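PDB 4EIU: uncharacterized hypothetical protein from Bacteroides uniformis, which is of unknown function but carries an N-terminal DUF3823 domain of the transthyretin clan, built from beta-sheets. Local coordinates for residues A[54-57]-A[58-62]; A[193-196]-A[197-200]; A[73-76]-A[77-81]; A[148-152]-A[153-157]. All coordinates share one frame; numbering follows the deposited sequence.

Contacts 1 and 3 both lie in the DUF3823 N-terminal domain, their centres about 13 Å apart and their nearest atoms about 4 Å apart: one is the turn leading into strand 60-63, the other the exit of strand 69-76. Contact 4, around the last turn of helix 142-149, meets contact 3 directly, where Pro81 CD comes within 4.1 Å of Ile149 CD1. Contact 2, in the loop between strands 186-189 and 202-206, stands alone, with about 7 Å between its nearest atoms and those of contact 4. No active site is known; glycol molecules, probably from the crystallisation liquor, lie near contacts 1, 3 and 4.

Contact 1: A[54-57]-A[58-62]; sequences YCMM and DGTFQ
A type I beta turn from Met56 to Gly59 joins strand 53-54 to strand 60-63, and Gly59 N closes it on Met56 O at 3.0 Å. One step further out, Met56 N gives a second bond to Thr60 O, 2.8 Å long and almost straight in line with the carbonyl (177°), though bent at the N-H (141°). Inside the turn Asp58 forms an Asx turn: its CG sits between the backbone N and the carbonyl carbon (chi1 73°), which brings OD1 over to Thr60. Asp58 OD1 takes two donors, Thr60 N at 3.0 Å from above the carboxylate plane and Thr60 OG1 at 2.6 Å on the syn side, so the carboxylate is pinned to the start of the strand. In this transthyretin-clan domain strand 60-63 is an outer member of a three-stranded sheet, and Gly59 and Phe61 continue the backbone pairing to Val16 and Gly14 of strand 10-18. The selenomethionine Met56 bends at its third torsion and brings CE to 3.3 Å from Thr60 OG1. Deeper in, Cys55 SG approaches Phe61 CD2 at 3.8 Å, an oblique sulfur-aromatic contact, while Phe61 also packs on Val36.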
ATOM      1  N   TYR A  54       1.833   0.468  11.740  1.00 36.25           N
ATOM      2  CA  TYR A  54       1.953   0.661  10.292  1.00 34.44           C
ATOM      3  C   TYR A  54       3.404   0.857   9.829  1.00 37.30           C
ATOM      4  O   TYR A  54       4.246   1.456  10.545  1.00 38.98           O
ATOM      5  CB  TYR A  54       1.019   1.794   9.849  1.00 38.97           C
ATOM      6  CG  TYR A  54      -0.397   1.410  10.071  1.00 35.72           C
ATOM      7  CD1 TYR A  54      -1.014   1.634  11.299  1.00 39.02           C
ATOM      8  CD2 TYR A  54      -1.130   0.765   9.079  1.00 38.23           C
ATOM      9  CE1 TYR A  54      -2.304   1.207  11.528  1.00 37.50           C
ATOM     10  CE2 TYR A  54      -2.428   0.340   9.316  1.00 39.86           C
ATOM     11  CZ  TYR A  54      -3.007   0.572  10.545  1.00 41.99           C
ATOM     12  OH  TYR A  54      -4.278   0.122  10.770  1.00 43.17           O
ATOM     13  N   CYS A  55       3.705   0.277   8.668  1.00 38.31           N
ATOM     14  CA  CYS A  55       4.951   0.514   7.950  1.00 35.68           C
ATOM     15  C   CYS A  55       5.167   2.012   7.652  1.00 37.41           C
ATOM     16  O   CYS A  55       4.230   2.773   7.438  1.00 38.48           O
ATOM     17  CB  CYS A  55       5.007  -0.208   6.628  1.00 36.34           C
ATOM     18  SG  CYS A  55       5.035  -2.008   6.781  1.00 40.37           S
HETATM   19  N   MSE A  56       6.427   2.368   7.584  1.00 38.47           N
HETATM   20  CA  MSE A  56       6.872   3.623   6.989  1.00 38.25           C
HETATM   21  C   MSE A  56       6.683   3.564   5.509  1.00 41.90           C
HETATM   22  O   MSE A  56       6.499   2.485   4.901  1.00 37.77           O
HETATM   23  CB  MSE A  56       8.337   3.918   7.397  1.00 39.94           C
HETATM   24  CG  MSE A  56       8.493   4.137   8.931  1.00 41.06           C
HETATM   25 SE   MSE A  56      10.347   4.436   9.376  0.75 42.70          SE
HETATM   26  CE  MSE A  56      10.740   2.576   9.410  1.00 46.62           C
HETATM   27  N   MSE A  57       6.783   4.722   4.896  1.00 41.47           N
HETATM   28  CA  MSE A  57       6.465   4.852   3.462  1.00 45.85           C
HETATM   29  C   MSE A  57       7.310   3.986   2.572  1.00 43.92           C
HETATM   30  O   MSE A  57       6.897   3.711   1.455  1.00 43.33           O
HETATM   31  CB  MSE A  57       6.614   6.317   3.003  1.00 44.84           C
HETATM   32  CG  MSE A  57       7.956   6.887   3.101  1.00 47.64           C
HETATM   33 SE   MSE A  57       7.747   8.878   2.867  0.75 53.43          SE
HETATM   34  CE  MSE A  57       7.249   8.855   1.018  1.00 43.66           C
ATOM     35  N   ASP A  58       8.493   3.602   3.059  1.00 46.17           N
ATOM     36  CA  ASP A  58       9.444   2.772   2.293  1.00 44.04           C
ATOM     37  C   ASP A  58       9.173   1.248   2.355  1.00 41.26           C
ATOM     38  O   ASP A  58       9.907   0.453   1.808  1.00 47.33           O
ATOM     39  CB  ASP A  58      10.885   3.136   2.699  1.00 45.52           C
ATOM     40  CG  ASP A  58      11.273   2.618   4.080  1.00 48.86           C
ATOM     41  OD1 ASP A  58      10.445   2.098   4.846  1.00 43.48           O
ATOM     42  OD2 ASP A  58      12.443   2.779   4.403  1.00 51.83           O
ATOM     43  N   GLY A  59       8.083   0.860   2.981  1.00 37.53           N
ATOM     44  CA  GLY A  59       7.666  -0.513   3.070  1.00 42.91           C
ATOM     45  C   GLY A  59       8.398  -1.273   4.164  1.00 44.66           C
ATOM     46  O   GLY A  59       8.357  -2.504   4.183  1.00 43.17           O
ATOM     47  N   THR A  60       9.056  -0.559   5.087  1.00 39.48           N
ATOM     48  CA  THR A  60       9.679  -1.215   6.259  1.00 37.00           C
ATOM     49  C   THR A  60       8.888  -0.883   7.533  1.00 42.03           C
ATOM     50  O   THR A  60       8.111   0.075   7.532  1.00 40.13           O
ATOM     51  CB  THR A  60      11.142  -0.825   6.451  1.00 41.01           C
ATOM     52  OG1 THR A  60      11.267   0.581   6.805  1.00 39.26           O
ATOM     53  CG2 THR A  60      12.002  -1.144   5.172  1.00 41.83           C
ATOM     54  N   PHE A  61       9.123  -1.633   8.618  1.00 39.02           N
ATOM     55  CA  PHE A  61       8.484  -1.355   9.905  1.00 36.26           C
ATOM     56  C   PHE A  61       9.424  -1.726  11.006  1.00 41.21           C
ATOM     57  O   PHE A  61      10.328  -2.533  10.814  1.00 38.66           O
ATOM     58  CB  PHE A  61       7.147  -2.085  10.082  1.00 39.95           C
ATOM     59  CG  PHE A  61       7.227  -3.611  10.129  1.00 37.93           C
ATOM     60  CD1 PHE A  61       7.428  -4.289  11.347  1.00 38.78           C
ATOM     61  CD2 PHE A  61       6.978  -4.364   9.002  1.00 39.35           C
ATOM     62  CE1 PHE A  61       7.485  -5.700  11.383  1.00 41.90           C
ATOM     63  CE2 PHE A  61       7.020  -5.767   9.033  1.00 39.76           C
ATOM     64  CZ  PHE A  61       7.263  -6.437  10.230  1.00 36.71           C
ATOM     65  N   GLN A  62       9.222  -1.134  12.165  1.00 40.45           N
ATOM     66  CA  GLN A  62       9.976  -1.529  13.350  1.00 39.39           C
ATOM     67  C   GLN A  62       9.174  -1.199  14.602  1.00 41.56           C
ATOM     68  O   GLN A  62       8.597  -0.114  14.708  1.00 40.34           O
ATOM     69  CB  GLN A  62      11.326  -0.845  13.379  1.00 41.24           C
ATOM     70  CG  GLN A  62      12.169  -1.093  14.640  1.00 42.31           C
ATOM     71  CD  GLN A  62      13.478  -0.373  14.597  1.00 50.71           C
ATOM     72  OE1 GLN A  62      14.449  -0.902  14.057  1.00 48.08           O
ATOM     73  NE2 GLN A  62      13.544   0.825  15.205  1.00 43.54           N
TER

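Contact 2: A[193-196]-A[197-200]; sequences KSFE and GLLG
The ring of Phe195 has Leu198 CB over one face, 3.8 Å above the plane and close to its centre, and Leu199 CD2 at its edge, in plane, 3.8 Å from Phe195 CE2. The first is a CH-pi contact only 12° off the ring normal; the second is plain apolar contact. Phe195 sends CG anti to its own N (chi1 -162°), which carries the ring forward along the chain to meet both leucines, and each of them crosses it at about a right angle. Tyr190 adds an edge-to-face ring contact.

The backbone beneath is a tight run of turns. Lys193 to Glu196 is a type I turn, and the 3-10 segment that starts at its last residue is held by Leu198 N to Phe195 O at 2.7 Å and Leu199 N to Glu196 O at 3.3 Å; both donors stand well above the carbonyl planes. A weak bond from Leu199 N also reaches Phe195 O. The Glu196 and Leu199 side chains run alongside each other, Glu196 OE1 3.6 Å from Leu199 CD1. Beyond the loop, the Phe195 ring packs on Val136 of strand 129-138 and on Val162 and Ile165 of strand 162-170, and Gly200 adds a backbone bond to Val136. Glu196 OE2 pairs with Arg138, which Leu199 also touches, so apolar burial and charge pairing both join this surface loop to strand 129-138.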
ATOM      1  N   LYS A 193     -14.718  -0.944 -15.621  1.00 53.92           N
ATOM      2  CA  LYS A 193     -13.387  -1.388 -16.076  1.00 63.51           C
ATOM      3  C   LYS A 193     -12.688  -0.478 -17.080  1.00 61.38           C
ATOM      4  O   LYS A 193     -11.787  -0.931 -17.766  1.00 66.64           O
ATOM      5  CB  LYS A 193     -13.431  -2.835 -16.612  1.00 62.69           C
ATOM      6  CG  LYS A 193     -14.052  -3.093 -17.968  1.00 77.58           C
ATOM      7  CD  LYS A 193     -14.125  -4.603 -18.226  1.00 77.86           C
ATOM      8  CE  LYS A 193     -15.282  -4.966 -19.163  1.00 96.25           C
ATOM      9  NZ  LYS A 193     -15.107  -4.570 -20.589  1.00 82.24           N
ATOM     10  N   SER A 194     -13.036   0.804 -17.109  1.00 63.96           N
ATOM     11  CA  SER A 194     -12.558   1.703 -18.189  1.00 74.00           C
ATOM     12  C   SER A 194     -11.060   2.057 -18.110  1.00 72.65           C
ATOM     13  O   SER A 194     -10.519   2.632 -19.036  1.00 69.02           O
ATOM     14  CB  SER A 194     -13.372   2.996 -18.203  1.00 76.15           C
ATOM     15  OG  SER A 194     -13.242   3.617 -16.933  1.00 75.68           O
ATOM     16  N   PHE A 195     -10.388   1.744 -17.009  1.00 61.69           N
ATOM     17  CA  PHE A 195      -8.933   1.873 -16.957  1.00 59.72           C
ATOM     18  C   PHE A 195      -8.135   0.807 -17.722  1.00 61.95           C
ATOM     19  O   PHE A 195      -6.937   1.033 -17.989  1.00 63.67           O
ATOM     20  CB  PHE A 195      -8.420   1.847 -15.506  1.00 56.37           C
ATOM     21  CG  PHE A 195      -7.029   2.395 -15.377  1.00 55.04           C
ATOM     22  CD1 PHE A 195      -6.821   3.765 -15.331  1.00 59.94           C
ATOM     23  CD2 PHE A 195      -5.924   1.549 -15.360  1.00 61.61           C
ATOM     24  CE1 PHE A 195      -5.538   4.292 -15.260  1.00 59.32           C
ATOM     25  CE2 PHE A 195      -4.638   2.064 -15.268  1.00 61.86           C
ATOM     26  CZ  PHE A 195      -4.451   3.440 -15.222  1.00 66.14           C
ATOM     27  N   GLU A 196      -8.741  -0.340 -18.052  1.00 60.28           N
ATOM     28  CA  GLU A 196      -8.001  -1.461 -18.673  1.00 62.25           C
ATOM     29  C   GLU A 196      -7.135  -1.038 -19.847  1.00 68.85           C
ATOM     30  O   GLU A 196      -5.973  -1.424 -19.941  1.00 67.71           O
ATOM     31  CB  GLU A 196      -8.944  -2.584 -19.138  1.00 69.84           C
ATOM     32  CG  GLU A 196      -9.496  -3.465 -18.040  1.00 73.60           C
ATOM     33  CD  GLU A 196      -8.413  -4.141 -17.194  1.00 92.76           C
ATOM     34  OE1 GLU A 196      -7.592  -4.919 -17.737  1.00 75.94           O
ATOM     35  OE2 GLU A 196      -8.374  -3.882 -15.974  1.00 81.61           O
ATOM     36  N   GLY A 197      -7.695  -0.246 -20.756  1.00 71.32           N
ATOM     37  CA  GLY A 197      -6.924   0.259 -21.889  1.00 73.66           C
ATOM     38  C   GLY A 197      -5.778   1.202 -21.541  1.00 74.79           C
ATOM     39  O   GLY A 197      -4.953   1.491 -22.392  1.00 78.03           O
ATOM     40  N   LEU A 198      -5.716   1.694 -20.300  1.00 72.44           N
ATOM     41  CA  LEU A 198      -4.652   2.612 -19.871  1.00 69.72           C
ATOM     42  C   LEU A 198      -3.530   1.926 -19.085  1.00 71.08           C
ATOM     43  O   LEU A 198      -2.521   2.562 -18.769  1.00 67.31           O
ATOM     44  CB  LEU A 198      -5.238   3.777 -19.048  1.00 73.23           C
ATOM     45  CG  LEU A 198      -6.234   4.713 -19.736  1.00 80.77           C
ATOM     46  CD1 LEU A 198      -6.914   5.656 -18.755  1.00 77.77           C
ATOM     47  CD2 LEU A 198      -5.564   5.514 -20.846  1.00 84.37           C
ATOM     48  N   LEU A 199      -3.696   0.640 -18.754  1.00 71.05           N
ATOM     49  CA  LEU A 199      -2.634  -0.103 -18.090  1.00 65.38           C
ATOM     50  C   LEU A 199      -1.378  -0.075 -18.930  1.00 64.45           C
ATOM     51  O   LEU A 199      -1.425  -0.342 -20.111  1.00 71.60           O
ATOM     52  CB  LEU A 199      -3.045  -1.555 -17.790  1.00 60.85           C
ATOM     53  CG  LEU A 199      -4.017  -1.732 -16.631  1.00 54.90           C
ATOM     54  CD1 LEU A 199      -4.654  -3.117 -16.733  1.00 57.37           C
ATOM     55  CD2 LEU A 199      -3.376  -1.543 -15.251  1.00 50.11           C
ATOM     56  N   GLY A 200      -0.258   0.309 -18.325  1.00 63.27           N
ATOM     57  CA  GLY A 200       1.010   0.339 -19.026  1.00 66.22           C
ATOM     58  C   GLY A 200       1.204   1.534 -19.948  1.00 72.79           C
ATOM     59  O   GLY A 200       2.239   1.615 -20.569  1.00 73.10           O
TER

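Contact 3: A[73-76]-A[77-81]; sequences VRID and GPFIP
Apolar packing of Phe79 back on Ile75 and the backbone of Asp76 makes this a buried contact at the end of strand 69-76, where the chain leaves the sheet. Phe79 CZ lies 3.6 Å from Ile75 CD1 and 3.5 Å from Asp76 C, both approaching obliquely, and the Ile75 and Phe79 side chains cross at about a right angle. Gly77 N stands over one face of the ring, 3.4 Å above its plane and toward the rim. A first torsion of 52° tucks the Phe79 ring over its own backbone and lets it reach back. The intervening bend is an inverse gamma turn centred on Pro78, with a weak bond from Phe79 N to Gly77 O. Strand 69-76 is the middle one of a five-stranded antiparallel sheet; Ile75 and Phe79 both pack on Val111 of strand 104-111, which belongs to the domain's three-stranded sheet. Asp76 OD2 has an ionic partner in Arg35 of the adjacent strand as well as Arg74, and two cations would be expected to favour the ionised form. Arg74 grips Asp76 side-on, Arg74 NE to Asp76 OD2 at 2.8 Å and Arg74 NH2 to Asp76 OD1 at 2.9 Å, each oxygen using its syn lone pair.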
ATOM      1  N   VAL A  73       3.152 -12.958  13.159  1.00 38.85           N
ATOM      2  CA  VAL A  73       3.331 -11.664  12.560  1.00 40.86           C
ATOM      3  C   VAL A  73       2.521 -11.684  11.270  1.00 40.49           C
ATOM      4  O   VAL A  73       2.820 -12.434  10.353  1.00 40.55           O
ATOM      5  CB  VAL A  73       4.828 -11.351  12.292  1.00 39.71           C
ATOM      6  CG1 VAL A  73       4.986  -9.943  11.682  1.00 38.06           C
ATOM      7  CG2 VAL A  73       5.654 -11.502  13.610  1.00 40.72           C
ATOM      8  N   ARG A  74       1.477 -10.885  11.233  1.00 37.32           N
ATOM      9  CA  ARG A  74       0.564 -10.793  10.112  1.00 37.30           C
ATOM     10  C   ARG A  74       0.604  -9.390   9.514  1.00 40.19           C
ATOM     11  O   ARG A  74       0.491  -8.429  10.260  1.00 38.87           O
ATOM     12  CB  ARG A  74      -0.861 -11.060  10.630  1.00 39.19           C
ATOM     13  CG  ARG A  74      -1.912 -10.804   9.563  1.00 38.32           C
ATOM     14  CD  ARG A  74      -3.335 -11.078  10.036  1.00 38.65           C
ATOM     15  NE  ARG A  74      -4.233 -10.558   8.998  1.00 39.27           N
ATOM     16  CZ  ARG A  74      -5.460 -11.007   8.754  1.00 41.42           C
ATOM     17  NH1 ARG A  74      -5.989 -12.025   9.459  1.00 43.60           N
ATOM     18  NH2 ARG A  74      -6.152 -10.449   7.782  1.00 40.29           N
ATOM     19  N   ILE A  75       0.698  -9.255   8.182  1.00 36.28           N
ATOM     20  CA  ILE A  75       0.601  -7.956   7.543  1.00 35.55           C
ATOM     21  C   ILE A  75      -0.583  -7.951   6.545  1.00 38.28           C
ATOM     22  O   ILE A  75      -0.954  -8.998   6.023  1.00 35.02           O
ATOM     23  CB  ILE A  75       1.917  -7.521   6.874  1.00 36.03           C
ATOM     24  CG1 ILE A  75       2.295  -8.441   5.679  1.00 37.73           C
ATOM     25  CG2 ILE A  75       3.048  -7.467   7.966  1.00 33.60           C
ATOM     26  CD1 ILE A  75       3.444  -7.958   4.765  1.00 34.69           C
ATOM     27  N   ASP A  76      -1.212  -6.800   6.395  1.00 34.47           N
ATOM     28  CA  ASP A  76      -2.274  -6.565   5.407  1.00 34.46           C
ATOM     29  C   ASP A  76      -1.962  -5.235   4.696  1.00 36.16           C
ATOM     30  O   ASP A  76      -1.409  -4.291   5.311  1.00 34.78           O
ATOM     31  CB  ASP A  76      -3.599  -6.428   6.141  1.00 35.33           C
ATOM     32  CG  ASP A  76      -4.064  -7.730   6.769  1.00 39.70           C
ATOM     33  OD1 ASP A  76      -4.804  -8.498   6.126  1.00 38.49           O
ATOM     34  OD2 ASP A  76      -3.743  -7.966   7.945  1.00 36.96           O
ATOM     35  N   GLY A  77      -2.326  -5.128   3.425  1.00 33.20           N
ATOM     36  CA  GLY A  77      -1.921  -3.979   2.671  1.00 33.25           C
ATOM     37  C   GLY A  77      -2.490  -4.015   1.280  1.00 34.53           C
ATOM     38  O   GLY A  77      -3.446  -4.761   1.060  1.00 33.57           O
ATOM     39  N   PRO A  78      -1.896  -3.228   0.354  1.00 36.13           N
ATOM     40  CA  PRO A  78      -2.285  -3.190  -1.077  1.00 33.10           C
ATOM     41  C   PRO A  78      -1.641  -4.350  -1.850  1.00 33.31           C
ATOM     42  O   PRO A  78      -0.876  -4.155  -2.774  1.00 35.13           O
ATOM     43  CB  PRO A  78      -1.769  -1.817  -1.521  1.00 37.72           C
ATOM     44  CG  PRO A  78      -0.491  -1.668  -0.739  1.00 37.55           C
ATOM     45  CD  PRO A  78      -0.847  -2.226   0.625  1.00 35.93           C
ATOM     46  N   PHE A  79      -2.001  -5.544  -1.411  1.00 34.78           N
ATOM     47  CA  PHE A  79      -1.472  -6.798  -1.908  1.00 34.38           C
ATOM     48  C   PHE A  79      -2.427  -7.951  -1.572  1.00 34.09           C
ATOM     49  O   PHE A  79      -3.246  -7.878  -0.652  1.00 35.14           O
ATOM     50  CB  PHE A  79      -0.029  -7.057  -1.429  1.00 33.07           C
ATOM     51  CG  PHE A  79       0.176  -6.928   0.067  1.00 31.76           C
ATOM     52  CD1 PHE A  79      -0.210  -7.933   0.923  1.00 33.65           C
ATOM     53  CD2 PHE A  79       0.812  -5.789   0.595  1.00 34.86           C
ATOM     54  CE1 PHE A  79       0.057  -7.825   2.297  1.00 34.13           C
ATOM     55  CE2 PHE A  79       1.050  -5.657   1.968  1.00 31.37           C
ATOM     56  CZ  PHE A  79       0.658  -6.675   2.802  1.00 34.25           C
ATOM     57  N   ILE A  80      -2.281  -9.042  -2.323  1.00 35.78           N
ATOM     58  CA  ILE A  80      -3.132 -10.201  -2.162  1.00 34.72           C
ATOM     59  C   ILE A  80      -3.101 -10.612  -0.706  1.00 32.16           C
ATOM     60  O   ILE A  80      -2.012 -10.739  -0.123  1.00 35.45           O
ATOM     61  CB  ILE A  80      -2.680 -11.389  -3.045  1.00 37.03           C
ATOM     62  CG1 ILE A  80      -2.969 -11.059  -4.520  1.00 37.17           C
ATOM     63  CG2 ILE A  80      -3.450 -12.667  -2.661  1.00 35.86           C
ATOM     64  CD1 ILE A  80      -2.626 -12.186  -5.492  1.00 35.29           C
ATOM     65  N   PRO A  81      -4.272 -10.772  -0.099  1.00 31.17           N
ATOM     66  CA  PRO A  81      -4.228 -11.213   1.322  1.00 35.76           C
ATOM     67  C   PRO A  81      -3.430 -12.485   1.550  1.00 33.25           C
ATOM     68  O   PRO A  81      -3.593 -13.477   0.789  1.00 34.22           O
ATOM     69  CB  PRO A  81      -5.689 -11.451   1.655  1.00 38.23           C
ATOM     70  CG  PRO A  81      -6.433 -10.555   0.706  1.00 38.17           C
ATOM     71  CD  PRO A  81      -5.643 -10.546  -0.564  1.00 36.79           C
TER

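Contact 4: A[148-152]-A[153-157]; sequences KIQPM and GNWKD
Trp155 folds back over residues 149-150, laying one face of its indole against Gln150. Gln150 CG is 3.7 Å from Trp155 CG, an off-centre CH-pi contact with the five-membered ring; the amide plane beyond is turned 39° from the indole. Gln150 runs extended from a first torsion of -172°, which carries its methylenes across the indole face. At the edge, in plane, Ile149 CG2 approaches Trp155 CZ3 at 3.8 Å. Across the opposite face lies the backbone N of Asp157, toward the rim. At the ring edge Trp155 NE1 donates to Asp157 OD1 at 3.0 Å, the acceptor tilted slightly from the ring plane and met on the anti side, out of the carboxylate plane. Phe145 and Arg146 of helix 142-149 also touch the indole.

Behind this first shell the backbone bends sharply. Residues 150-152 form a 3-10 segment, and Gly153 N closes it on Gln150 O at 3.0 Å; Gly153 then turns the chain with a positive phi of 93°. A water in the plane of the indole donates to Ile149 O at 2.8 Å and to Gly153 O at 2.9 Å. The NE1 bond thus fixes the indole's polar edge, while one solvent molecule satisfies two carbonyls, bridging Ile149 to the loop.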
ATOM      1  N   LYS A 148      -5.969 -17.069  -6.314  1.00 39.81           N
ATOM      2  CA  LYS A 148      -5.848 -17.019  -4.864  1.00 40.56           C
ATOM      3  C   LYS A 148      -7.124 -16.462  -4.178  1.00 40.37           C
ATOM      4  O   LYS A 148      -7.438 -16.832  -3.058  1.00 38.40           O
ATOM      5  CB  LYS A 148      -4.604 -16.237  -4.448  1.00 41.32           C
ATOM      6  CG  LYS A 148      -3.317 -16.946  -4.921  1.00 46.66           C
ATOM      7  CD  LYS A 148      -2.057 -16.331  -4.356  1.00 42.06           C
ATOM      8  CE  LYS A 148      -0.812 -17.214  -4.647  1.00 42.99           C
ATOM      9  NZ  LYS A 148       0.412 -16.600  -4.054  1.00 44.14           N
ATOM     10  N   ILE A 149      -7.849 -15.582  -4.855  1.00 38.54           N
ATOM     11  CA  ILE A 149      -9.001 -14.894  -4.233  1.00 37.09           C
ATOM     12  C   ILE A 149     -10.365 -15.529  -4.533  1.00 36.17           C
ATOM     13  O   ILE A 149     -11.206 -15.595  -3.636  1.00 38.25           O
ATOM     14  CB  ILE A 149      -8.927 -13.376  -4.556  1.00 38.56           C
ATOM     15  CG1 ILE A 149      -7.739 -12.797  -3.743  1.00 39.92           C
ATOM     16  CG2 ILE A 149     -10.221 -12.636  -4.181  1.00 35.39           C
ATOM     17  CD1 ILE A 149      -7.244 -11.458  -4.242  1.00 38.95           C
ATOM     18  N   GLN A 150     -10.588 -15.981  -5.779  1.00 40.12           N
ATOM     19  CA  GLN A 150     -11.864 -16.673  -6.129  1.00 43.09           C
ATOM     20  C   GLN A 150     -12.258 -17.766  -5.121  1.00 43.09           C
ATOM     21  O   GLN A 150     -13.431 -17.794  -4.723  1.00 42.50           O
ATOM     22  CB  GLN A 150     -11.870 -17.165  -7.563  1.00 43.46           C
ATOM     23  CG  GLN A 150     -13.183 -17.732  -8.124  1.00 56.61           C
ATOM     24  CD  GLN A 150     -13.121 -17.991  -9.642  1.00 65.82           C
ATOM     25  OE1 GLN A 150     -12.032 -18.173 -10.201  1.00 70.03           O
ATOM     26  NE2 GLN A 150     -14.292 -18.032 -10.318  1.00 72.77           N
ATOM     27  N   PRO A 151     -11.278 -18.576  -4.608  1.00 46.43           N
ATOM     28  CA  PRO A 151     -11.715 -19.658  -3.667  1.00 48.49           C
ATOM     29  C   PRO A 151     -12.297 -19.168  -2.361  1.00 43.05           C
ATOM     30  O   PRO A 151     -12.951 -19.921  -1.665  1.00 44.33           O
ATOM     31  CB  PRO A 151     -10.422 -20.479  -3.425  1.00 47.78           C
ATOM     32  CG  PRO A 151      -9.617 -20.276  -4.682  1.00 51.47           C
ATOM     33  CD  PRO A 151      -9.894 -18.821  -5.096  1.00 46.43           C
HETATM   34  N   MSE A 152     -12.144 -17.888  -2.047  1.00 41.24           N
HETATM   35  CA  MSE A 152     -12.701 -17.408  -0.824  1.00 43.09           C
HETATM   36  C   MSE A 152     -14.229 -17.247  -0.921  1.00 46.38           C
HETATM   37  O   MSE A 152     -14.905 -17.125   0.112  1.00 45.05           O
HETATM   38  CB  MSE A 152     -12.039 -16.133  -0.360  1.00 40.39           C
HETATM   39  CG  MSE A 152     -10.638 -16.305   0.127  1.00 44.47           C
HETATM   40 SE   MSE A 152     -10.053 -14.673   0.941  0.75 37.29          SE
HETATM   41  CE  MSE A 152      -9.205 -13.975  -0.477  1.00 30.35           C
ATOM     42  N   GLY A 153     -14.773 -17.246  -2.137  1.00 44.10           N
ATOM     43  CA  GLY A 153     -16.213 -17.083  -2.308  1.00 45.69           C
ATOM     44  C   GLY A 153     -16.580 -15.607  -2.529  1.00 41.30           C
ATOM     45  O   GLY A 153     -15.780 -14.722  -2.346  1.00 39.36           O
ATOM     46  N   ASN A 154     -17.817 -15.380  -2.906  1.00 40.01           N
ATOM     47  CA  ASN A 154     -18.293 -14.067  -3.274  1.00 43.41           C
ATOM     48  C   ASN A 154     -17.323 -13.394  -4.294  1.00 40.05           C
ATOM     49  O   ASN A 154     -17.009 -12.237  -4.207  1.00 38.64           O
ATOM     50  CB  ASN A 154     -18.510 -13.239  -2.026  1.00 40.93           C
ATOM     51  CG  ASN A 154     -19.255 -11.944  -2.312  1.00 42.43           C
ATOM     52  OD1 ASN A 154     -18.935 -10.929  -1.721  1.00 51.19           O
ATOM     53  ND2 ASN A 154     -20.149 -11.955  -3.267  1.00 41.20           N
ATOM     54  N   TRP A 155     -16.810 -14.187  -5.222  1.00 39.88           N
ATOM     55  CA  TRP A 155     -15.942 -13.673  -6.274  1.00 40.14           C
ATOM     56  C   TRP A 155     -16.695 -12.725  -7.175  1.00 39.43           C
ATOM     57  O   TRP A 155     -17.892 -12.970  -7.528  1.00 40.36           O
ATOM     58  CB  TRP A 155     -15.310 -14.824  -7.083  1.00 38.18           C
ATOM     59  CG  TRP A 155     -14.567 -14.308  -8.277  1.00 40.12           C
ATOM     60  CD1 TRP A 155     -14.984 -14.351  -9.566  1.00 46.94           C
ATOM     61  CD2 TRP A 155     -13.349 -13.507  -8.297  1.00 40.84           C
ATOM     62  NE1 TRP A 155     -14.114 -13.694 -10.394  1.00 48.89           N
ATOM     63  CE2 TRP A 155     -13.099 -13.184  -9.696  1.00 44.38           C
ATOM     64  CE3 TRP A 155     -12.435 -13.098  -7.345  1.00 40.18           C
ATOM     65  CZ2 TRP A 155     -12.005 -12.443 -10.095  1.00 44.03           C
ATOM     66  CZ3 TRP A 155     -11.312 -12.371  -7.767  1.00 41.97           C
ATOM     67  CH2 TRP A 155     -11.106 -12.060  -9.104  1.00 41.26           C
ATOM     68  N   LYS A 156     -16.022 -11.675  -7.597  1.00 41.86           N
ATOM     69  CA  LYS A 156     -16.542 -10.787  -8.683  1.00 42.14           C
ATOM     70  C   LYS A 156     -15.380 -10.327  -9.577  1.00 39.99           C
ATOM     71  O   LYS A 156     -14.347  -9.857  -9.049  1.00 41.27           O
ATOM     72  CB  LYS A 156     -17.201  -9.525  -8.065  1.00 47.34           C
ATOM     73  CG  LYS A 156     -18.292  -9.802  -7.016  1.00 43.73           C
ATOM     74  CD  LYS A 156     -18.930  -8.491  -6.523  1.00 46.21           C
ATOM     75  CE  LYS A 156     -19.998  -8.755  -5.476  1.00 48.54           C
ATOM     76  NZ  LYS A 156     -20.670  -7.500  -5.034  1.00 54.27           N
ATOM     77  N   ASP A 157     -15.537 -10.396 -10.901  1.00 40.48           N
ATOM     78  CA  ASP A 157     -14.500  -9.943 -11.818  1.00 40.92           C
ATOM     79  C   ASP A 157     -14.193  -8.475 -11.529  1.00 41.91           C
ATOM     80  O   ASP A 157     -13.063  -8.042 -11.624  1.00 41.20           O
ATOM     81  CB  ASP A 157     -14.918 -10.050 -13.257  1.00 39.25           C
ATOM     82  CG  ASP A 157     -14.992 -11.465 -13.771  1.00 42.55           C
ATOM     83  OD1 ASP A 157     -14.479 -12.407 -13.125  1.00 46.93           O
ATOM     84  OD2 ASP A 157     -15.615 -11.634 -14.795  1.00 47.15           O
TER
HETATM   85  O   HOH W   1     -13.384 -13.820  -3.641  1.00 41.95           O